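Protein-glutamine gamma-glutamyltransferase (Pagrus major, PDB 1G0D) probably acts as a calcium-dependent acyltransferase that cross-links proteins by joining glutamine side chains to lysine side chains or other primary amines. Local coordinates at residues A510-Y515 / R551-H556; T486-I491 / H557-K562. All coordinates share one frame; numbering follows the deposited sequence.

Interaction 1 (A510-Y515 / R551-H556); sequences AMAVTY and RCVSEH
Ala512 and Cys552 meet through their CB atoms, which lie 3.4 Å apart. The Ala512 methyl also rests on the peptide between Cys552 and Val553, with its CB 3.3 Å from the Cys552 O. Val553 adds one branch to this cluster: its CG2 comes within 4.0 Å of the Ala512 CB. The Cys552 carbonyl has a polar partner elsewhere, a hydrogen bond from Arg520 NE. No hydrogen bond crosses between 510-515 and 551-556, and their touching parts run 29° apart.

At the far end, Tyr515 and His556 lie side by side and point the same way. The imidazole turns its edge to Tyr515, with the Tyr515 CB near the ring plane and 3.9 Å from the His556 CD2. His556 CG is placed opposite the carbonyl carbon (chi1 -80°), which brings that edge alongside Tyr515. The phenol reaches on past the contact. It stacks on Phe331 and meets Trp273 edge to face. A weak hydrogen bond joins the Tyr515 OH to the Cys272 N. The loop after strand 502-513 of the first C-terminal beta-barrel brings Tyr515 to the catalytic Cys272, consistent with the latent form of related transglutaminases, in which a tyrosine lies over the active-site cysteine.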
loop_
_atom_site.group_PDB
_atom_site.type_symbol
_atom_site.label_atom_id
_atom_site.label_comp_id
_atom_site.label_asym_id
_atom_site.label_seq_id
_atom_site.Cartn_x
_atom_site.Cartn_y
_atom_site.Cartn_z
ATOM N N ALA A 510 -18.110 26.392 0.880
ATOM C CA ALA A 510 -16.758 25.960 0.667
ATOM C C ALA A 510 -16.210 25.754 2.075
ATOM O O ALA A 510 -16.132 26.703 2.863
ATOM C CB ALA A 510 -16.007 27.024 -0.067
ATOM N N MET A 511 -15.865 24.510 2.399
ATOM C CA MET A 511 -15.354 24.177 3.726
ATOM C C MET A 511 -14.099 23.365 3.566
ATOM O O MET A 511 -13.985 22.628 2.605
ATOM C CB MET A 511 -16.364 23.324 4.467
ATOM C CG MET A 511 -16.266 21.872 4.078
ATOM S SD MET A 511 -17.840 20.998 4.157
ATOM C CE MET A 511 -18.855 22.214 3.274
ATOM N N ALA A 512 -13.166 23.487 4.506
ATOM C CA ALA A 512 -11.933 22.711 4.441
ATOM C C ALA A 512 -12.301 21.268 4.803
ATOM O O ALA A 512 -13.311 21.023 5.480
ATOM C CB ALA A 512 -10.910 23.253 5.407
ATOM N N VAL A 513 -11.486 20.316 4.355
ATOM C CA VAL A 513 -11.755 18.890 4.577
ATOM C C VAL A 513 -10.449 18.063 4.683
ATOM O O VAL A 513 -9.336 18.578 4.411
ATOM C CB VAL A 513 -12.597 18.393 3.387
ATOM C CG1 VAL A 513 -11.797 17.458 2.549
ATOM C CG2 VAL A 513 -13.884 17.771 3.845
ATOM N N THR A 514 -10.574 16.807 5.115
ATOM C CA THR A 514 -9.407 15.911 5.184
ATOM C C THR A 514 -9.690 14.825 4.162
ATOM O O THR A 514 -10.857 14.621 3.780
ATOM C CB THR A 514 -9.207 15.211 6.543
ATOM O OG1 THR A 514 -10.286 14.306 6.788
ATOM C CG2 THR A 514 -9.114 16.213 7.650
ATOM N N TYR A 515 -8.660 14.115 3.703
ATOM C CA TYR A 515 -8.939 13.093 2.703
ATOM C C TYR A 515 -9.967 12.113 3.233
ATOM O O TYR A 515 -10.843 11.712 2.479
ATOM C CB TYR A 515 -7.665 12.379 2.219
ATOM C CG TYR A 515 -7.324 11.090 2.907
ATOM C CD1 TYR A 515 -6.536 11.080 4.056
ATOM C CD2 TYR A 515 -7.715 9.867 2.374
ATOM C CE1 TYR A 515 -6.131 9.878 4.660
ATOM C CE2 TYR A 515 -7.310 8.631 2.981
ATOM C CZ TYR A 515 -6.518 8.660 4.121
ATOM O OH TYR A 515 -6.106 7.491 4.725
ATOM N N ARG A 551 -6.453 28.933 7.735
ATOM C CA ARG A 551 -7.026 28.673 9.041
ATOM C C ARG A 551 -7.661 27.281 9.205
ATOM O O ARG A 551 -7.539 26.672 10.258
ATOM C CB ARG A 551 -8.063 29.777 9.355
ATOM C CG ARG A 551 -7.533 30.944 10.202
ATOM C CD ARG A 551 -7.604 32.270 9.460
ATOM N NE ARG A 551 -8.970 32.780 9.388
ATOM C CZ ARG A 551 -9.308 33.970 8.884
ATOM N NH1 ARG A 551 -8.375 34.788 8.405
ATOM N NH2 ARG A 551 -10.587 34.337 8.833
ATOM N N CYS A 552 -8.283 26.757 8.150
ATOM C CA CYS A 552 -9.010 25.490 8.245
ATOM C C CYS A 552 -8.446 24.265 7.534
ATOM O O CYS A 552 -8.719 23.129 7.904
ATOM C CB CYS A 552 -10.452 25.731 7.763
ATOM S SG CYS A 552 -11.072 27.493 7.816
ATOM N N VAL A 553 -7.666 24.513 6.505
ATOM C CA VAL A 553 -7.084 23.470 5.693
ATOM C C VAL A 553 -5.968 22.732 6.446
ATOM O O VAL A 553 -5.389 23.294 7.363
ATOM C CB VAL A 553 -6.637 24.136 4.378
ATOM C CG1 VAL A 553 -5.205 23.928 4.104
ATOM C CG2 VAL A 553 -7.525 23.677 3.281
ATOM N N SER A 554 -5.720 21.467 6.073
ATOM C CA SER A 554 -4.701 20.554 6.672
ATOM C C SER A 554 -3.489 20.312 5.747
ATOM O O SER A 554 -3.343 20.954 4.702
ATOM C CB SER A 554 -5.334 19.179 6.936
ATOM O OG SER A 554 -5.486 18.911 8.308
ATOM N N GLU A 555 -2.658 19.331 6.115
ATOM C CA GLU A 555 -1.461 18.980 5.351
ATOM C C GLU A 555 -1.753 18.646 3.892
ATOM O O GLU A 555 -0.869 18.767 3.045
ATOM C CB GLU A 555 -0.779 17.788 5.990
ATOM C CG GLU A 555 -1.648 16.559 5.955
ATOM C CD GLU A 555 -2.198 16.186 7.314
ATOM O OE1 GLU A 555 -2.715 15.052 7.432
ATOM O OE2 GLU A 555 -2.115 17.018 8.255
ATOM N N HIS A 556 -2.979 18.220 3.595
ATOM C CA HIS A 556 -3.328 17.884 2.220
ATOM C C HIS A 556 -3.919 19.087 1.501
ATOM O O HIS A 556 -4.182 19.027 0.311
ATOM C CB HIS A 556 -4.304 16.681 2.155
ATOM C CG HIS A 556 -3.639 15.330 2.300
ATOM N ND1 HIS A 556 -2.280 15.171 2.472
ATOM C CD2 HIS A 556 -4.164 14.080 2.343
ATOM C CE1 HIS A 556 -1.994 13.887 2.617
ATOM N NE2 HIS A 556 -3.120 13.205 2.544
#

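Interaction 2 (T486-I491 / H557-K562); sequences TDFDVI and HLIRVK
Val490 and Val561 mark the closest backbone approach, with their CA atoms 8.6 Å apart. Strands 488-491 and 558-562 run in broadly the same direction but belong to different sheets. Strand 488-496 is bonded to strands 473-479 and 536-544, whereas strand 558-566 lies between 502-513 and 573-581. Phe488 and Val490 point toward the second strand, Ile559 and Val561 toward the first, and no hydrogen bond crosses.

Two pairs of side chains bridge the gap. Phe488 and Ile559 approach from opposite directions. The far end of the ring does the touching: Phe488 CZ is 4.1 Å from Ile559 CD1, and that methyl sits at the ring edge, near its plane. The ring leaves its strand with CG between the backbone N and the carbonyl carbon (chi1 53°). Ile559 holds its CG1-CD1 arm extended (chi2 164°), so the terminal methyl reaches across. Val490 CG2 lies at the same ring's edge, in plane. Further along, Val490 CG1 and Val561 CG1 are 4.5 Å apart, a looser meeting. Ile477 touches both valines. The contact between these segments is apolar and mostly buried, so it adds to the hydrophobic interior between the two sheets and gives no directional bond.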
loop_
_atom_site.group_PDB
_atom_site.type_symbol
_atom_site.label_atom_id
_atom_site.label_comp_id
_atom_site.label_asym_id
_atom_site.label_seq_id
_atom_site.Cartn_x
_atom_site.Cartn_y
_atom_site.Cartn_z
ATOM N N THR A 486 -2.351 30.797 -2.710
ATOM C CA THR A 486 -3.092 31.776 -3.495
ATOM C C THR A 486 -4.613 31.876 -3.284
ATOM O O THR A 486 -5.262 30.929 -2.809
ATOM C CB THR A 486 -2.816 31.556 -5.027
ATOM O OG1 THR A 486 -3.622 30.486 -5.520
ATOM C CG2 THR A 486 -1.357 31.193 -5.275
ATOM N N ASP A 487 -5.175 33.043 -3.617
ATOM C CA ASP A 487 -6.615 33.236 -3.526
ATOM C C ASP A 487 -7.070 32.856 -4.912
ATOM O O ASP A 487 -6.391 33.168 -5.877
ATOM C CB ASP A 487 -7.010 34.695 -3.334
ATOM C CG ASP A 487 -6.124 35.446 -2.385
ATOM O OD1 ASP A 487 -5.723 34.908 -1.326
ATOM O OD2 ASP A 487 -5.855 36.620 -2.717
ATOM N N PHE A 488 -8.226 32.231 -5.053
ATOM C CA PHE A 488 -8.642 31.841 -6.398
ATOM C C PHE A 488 -10.135 31.810 -6.549
ATOM O O PHE A 488 -10.867 31.917 -5.586
ATOM C CB PHE A 488 -8.094 30.438 -6.716
ATOM C CG PHE A 488 -8.450 29.397 -5.667
ATOM C CD1 PHE A 488 -7.607 29.168 -4.572
ATOM C CD2 PHE A 488 -9.647 28.683 -5.748
ATOM C CE1 PHE A 488 -7.964 28.249 -3.567
ATOM C CE2 PHE A 488 -10.003 27.773 -4.751
ATOM C CZ PHE A 488 -9.164 27.556 -3.662
ATOM N N ASP A 489 -10.584 31.620 -7.771
ATOM C CA ASP A 489 -12.003 31.549 -8.012
ATOM C C ASP A 489 -12.352 30.132 -8.399
ATOM O O ASP A 489 -11.522 29.413 -8.973
ATOM C CB ASP A 489 -12.418 32.464 -9.160
ATOM C CG ASP A 489 -11.872 33.867 -9.024
ATOM O OD1 ASP A 489 -11.693 34.519 -10.076
ATOM O OD2 ASP A 489 -11.625 34.318 -7.883
ATOM N N VAL A 490 -13.578 29.738 -8.060
ATOM C CA VAL A 490 -14.137 28.431 -8.390
ATOM C C VAL A 490 -15.478 28.757 -9.031
ATOM O O VAL A 490 -16.301 29.420 -8.415
ATOM C CB VAL A 490 -14.450 27.581 -7.114
ATOM C CG1 VAL A 490 -15.210 26.350 -7.509
ATOM C CG2 VAL A 490 -13.170 27.203 -6.390
ATOM N N ILE A 491 -15.719 28.317 -10.255
ATOM C CA ILE A 491 -17.017 28.596 -10.846
ATOM C C ILE A 491 -18.010 27.477 -10.600
ATOM O O ILE A 491 -17.653 26.294 -10.610
ATOM C CB ILE A 491 -16.928 28.816 -12.347
ATOM C CG1 ILE A 491 -15.992 29.962 -12.617
ATOM C CG2 ILE A 491 -18.277 29.151 -12.913
ATOM C CD1 ILE A 491 -14.659 29.449 -12.924
ATOM N N HIS A 557 -4.141 20.181 2.214
ATOM C CA HIS A 557 -4.677 21.385 1.565
ATOM C C HIS A 557 -5.933 21.148 0.708
ATOM O O HIS A 557 -5.971 21.526 -0.472
ATOM C CB HIS A 557 -3.589 22.028 0.683
ATOM C CG HIS A 557 -2.203 21.887 1.227
ATOM N ND1 HIS A 557 -1.619 22.843 2.031
ATOM C CD2 HIS A 557 -1.302 20.886 1.125
ATOM C CE1 HIS A 557 -0.420 22.436 2.402
ATOM N NE2 HIS A 557 -0.203 21.250 1.863
ATOM N N LEU A 558 -6.969 20.560 1.313
ATOM C CA LEU A 558 -8.219 20.249 0.613
ATOM C C LEU A 558 -9.445 21.132 0.931
ATOM O O LEU A 558 -9.749 21.434 2.088
ATOM C CB LEU A 558 -8.599 18.808 0.903
ATOM C CG LEU A 558 -7.857 17.658 0.253
ATOM C CD1 LEU A 558 -8.117 16.437 1.130
ATOM C CD2 LEU A 558 -8.333 17.438 -1.210
ATOM N N ILE A 559 -10.182 21.504 -0.105
ATOM C CA ILE A 559 -11.363 22.313 0.076
ATOM C C ILE A 559 -12.531 21.659 -0.639
ATOM O O ILE A 559 -12.547 21.547 -1.863
ATOM C CB ILE A 559 -11.128 23.751 -0.471
ATOM C CG1 ILE A 559 -10.229 24.525 0.511
ATOM C CG2 ILE A 559 -12.464 24.480 -0.666
ATOM C CD1 ILE A 559 -9.628 25.763 -0.060
ATOM N N ARG A 560 -13.520 21.221 0.123
ATOM C CA ARG A 560 -14.680 20.597 -0.485
ATOM C C ARG A 560 -15.721 21.663 -0.821
ATOM O O ARG A 560 -16.239 22.309 0.072
ATOM C CB ARG A 560 -15.277 19.588 0.485
ATOM C CG ARG A 560 -16.296 18.642 -0.120
ATOM C CD ARG A 560 -16.562 17.531 0.866
ATOM N NE ARG A 560 -15.500 16.535 0.861
ATOM C CZ ARG A 560 -15.504 15.425 1.597
ATOM N NH1 ARG A 560 -14.490 14.566 1.523
ATOM N NH2 ARG A 560 -16.521 15.175 2.413
ATOM N N VAL A 561 -16.011 21.865 -2.101
ATOM C CA VAL A 561 -17.017 22.834 -2.515
ATOM C C VAL A 561 -18.290 22.077 -2.849
ATOM O O VAL A 561 -18.224 21.022 -3.477
ATOM C CB VAL A 561 -16.564 23.598 -3.760
ATOM C CG1 VAL A 561 -17.642 24.583 -4.202
ATOM C CG2 VAL A 561 -15.261 24.318 -3.461
ATOM N N LYS A 562 -19.435 22.586 -2.400
ATOM C CA LYS A 562 -20.738 21.956 -2.666
ATOM C C LYS A 562 -21.727 22.955 -3.243
ATOM O O LYS A 562 -21.684 24.133 -2.943
ATOM C CB LYS A 562 -21.333 21.376 -1.389
ATOM C CG LYS A 562 -20.408 20.425 -0.679
ATOM C CD LYS A 562 -21.102 19.824 0.537
ATOM C CE LYS A 562 -20.247 18.792 1.239
ATOM N NZ LYS A 562 -21.087 18.001 2.168
#

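In the fold
The centres of the two interactions lie about 10 Å apart, and strand 558-566 joins them. It pairs with strand 502-513 through probable hydrogen bonds, with Met511 O 2.9 Å from Arg560 N and Val513 N 3.1 Å from Leu558 O. One barrel thus carries interaction 2 in its interior and interaction 1 where strand 502-513 runs into the loop that holds Tyr515, against the loop before strand 558-566. The Tyr515 end of interaction 1 reaches the catalytic site: its nearest side-chain atoms are about 3 Å from those of Cys272 and about 5 Å from those of His332. Val490 of interaction 2 packs against Ile477 and Ile580, two residues assigned by similarity to GTP binding.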